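Local coordinates for outer membrane protein OMP121 (Bacteroides thetaiotaomicron, PDB 5FQ8), which probably carries substrates across the outer membrane as a TonB-dependent receptor, and binds calcium and magnesium ions, at residues B[814-819]-B[910-915]. Sequence-based numbering, arbitrary orientation.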
loop_
_atom_site.group_PDB
_atom_site.type_symbol
_atom_site.label_atom_id
_atom_site.label_comp_id
_atom_site.label_asym_id
_atom_site.label_seq_id
_atom_site.Cartn_x
_atom_site.Cartn_y
_atom_site.Cartn_z
ATOM N N GLY B 814 60.699 -6.575 2.346
ATOM C CA GLY B 814 59.425 -6.669 1.667
ATOM C C GLY B 814 58.233 -6.762 2.593
ATOM O O GLY B 814 57.099 -6.638 2.140
ATOM N N ILE B 815 58.463 -6.969 3.866
ATOM C CA ILE B 815 57.397 -7.195 4.830
ATOM C C ILE B 815 56.970 -5.871 5.442
ATOM O O ILE B 815 57.782 -4.962 5.617
ATOM C CB ILE B 815 57.858 -8.195 5.902
ATOM C CG1 ILE B 815 58.179 -9.525 5.252
ATOM C CG2 ILE B 815 56.802 -8.410 6.957
ATOM C CD1 ILE B 815 59.606 -9.835 5.277
ATOM N N SER B 816 55.673 -5.744 5.711
ATOM C CA SER B 816 55.108 -4.588 6.393
ATOM C C SER B 816 54.273 -5.067 7.570
ATOM O O SER B 816 53.744 -6.176 7.556
ATOM C CB SER B 816 54.254 -3.749 5.457
ATOM O OG SER B 816 54.617 -3.982 4.111
ATOM N N LEU B 817 54.187 -4.249 8.608
ATOM C CA LEU B 817 53.278 -4.533 9.706
ATOM C C LEU B 817 52.716 -3.236 10.243
ATOM O O LEU B 817 53.441 -2.258 10.412
ATOM C CB LEU B 817 53.952 -5.298 10.831
ATOM C CG LEU B 817 52.981 -5.845 11.858
ATOM C CD1 LEU B 817 52.031 -6.740 11.155
ATOM C CD2 LEU B 817 53.734 -6.630 12.866
ATOM N N GLY B 818 51.419 -3.235 10.495
ATOM C CA GLY B 818 50.749 -2.070 11.027
ATOM C C GLY B 818 49.813 -2.452 12.145
ATOM O O GLY B 818 49.067 -3.423 12.038
ATOM N N ILE B 819 49.866 -1.711 13.241
ATOM C CA ILE B 819 49.072 -2.010 14.419
ATOM C C ILE B 819 48.517 -0.698 14.926
ATOM O O ILE B 819 49.286 0.186 15.315
ATOM C CB ILE B 819 49.894 -2.698 15.515
ATOM C CG1 ILE B 819 50.461 -4.001 14.989
ATOM C CG2 ILE B 819 49.019 -3.013 16.672
ATOM C CD1 ILE B 819 51.128 -4.826 16.033
ATOM N N VAL B 910 45.083 -4.652 12.254
ATOM C CA VAL B 910 46.441 -5.168 12.088
ATOM C C VAL B 910 46.600 -5.655 10.653
ATOM O O VAL B 910 45.833 -6.506 10.198
ATOM C CB VAL B 910 46.748 -6.308 13.074
ATOM C CG1 VAL B 910 48.096 -6.910 12.766
ATOM C CG2 VAL B 910 46.719 -5.807 14.483
ATOM N N VAL B 911 47.603 -5.140 9.942
ATOM C CA VAL B 911 47.839 -5.493 8.542
ATOM C C VAL B 911 49.258 -6.032 8.368
ATOM O O VAL B 911 50.230 -5.320 8.631
ATOM C CB VAL B 911 47.620 -4.294 7.609
ATOM C CG1 VAL B 911 47.540 -4.774 6.199
ATOM C CG2 VAL B 911 46.375 -3.567 7.978
ATOM N N LEU B 912 49.376 -7.263 7.881
ATOM C CA LEU B 912 50.661 -7.888 7.587
ATOM C C LEU B 912 50.795 -8.021 6.076
ATOM O O LEU B 912 50.111 -8.838 5.456
ATOM C CB LEU B 912 50.779 -9.248 8.269
ATOM C CG LEU B 912 52.058 -10.026 7.975
ATOM C CD1 LEU B 912 53.215 -9.174 8.336
ATOM C CD2 LEU B 912 52.141 -11.322 8.726
ATOM N N GLY B 913 51.680 -7.239 5.489
ATOM C CA GLY B 913 51.852 -7.215 4.043
ATOM C C GLY B 913 53.186 -7.791 3.613
ATOM O O GLY B 913 54.214 -7.527 4.238
ATOM N N TRP B 914 53.162 -8.579 2.538
ATOM C CA TRP B 914 54.378 -9.111 1.927
ATOM C C TRP B 914 54.439 -8.756 0.444
ATOM O O TRP B 914 53.830 -9.428 -0.385
ATOM C CB TRP B 914 54.477 -10.615 2.106
ATOM C CG TRP B 914 55.728 -11.149 1.518
ATOM C CD1 TRP B 914 56.852 -10.450 1.233
ATOM C CD2 TRP B 914 55.983 -12.497 1.125
ATOM N NE1 TRP B 914 57.796 -11.273 0.689
ATOM C CE2 TRP B 914 57.288 -12.540 0.616
ATOM C CE3 TRP B 914 55.232 -13.673 1.157
ATOM C CZ2 TRP B 914 57.865 -13.712 0.144
ATOM C CZ3 TRP B 914 55.806 -14.838 0.683
ATOM C CH2 TRP B 914 57.108 -14.847 0.186
ATOM N N ASP B 915 55.205 -7.724 0.111
ATOM C CA ASP B 915 55.506 -7.395 -1.278
ATOM C C ASP B 915 56.574 -8.356 -1.800
ATOM O O ASP B 915 57.683 -8.391 -1.266
ATOM C CB ASP B 915 55.993 -5.951 -1.360
ATOM C CG ASP B 915 55.265 -5.145 -2.395
ATOM O OD1 ASP B 915 55.056 -5.657 -3.517
ATOM O OD2 ASP B 915 54.909 -3.988 -2.080
#
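S816 and G913 face each other as a hydrogen-bonded antiparallel pair: S816 N donates to G913 O at 2.7 Å, and G913 N returns a bond to S816 O at 3.1 Å. Two residues further along 814-819, and two back along 910-915, G818 and V911 form the next reciprocal pair, with G818 N to V911 O at 3.0 Å the more bent of the two bonds. A fifth bond, D915 N to G814 O, closes the end beside the turn. The backbone polar groups of L817, I819, V910, L912 and W914 are turned to the flanking strands, L817 bonding to L810 and L912 to A933 among them. The carbonyls of G913, S816, V911 and G818 also each receive a CA-H...O contact. I815, L817, I819, V910, L912 and W914 share one face, where L912 CD1 meets both L817 CD1 and I815 CG2 at 3.9 Å; with CG anti to the backbone N (chi1 177°) and chi2 at 56°, this methyl leans across toward the 814-819 strand. I819 CG1 lies alongside V910 CG2. A detergent molecule near V910 fits a lipid-facing surface, and the whole is a strand pairing in the antiparallel transmembrane barrel of TonB-dependent receptors.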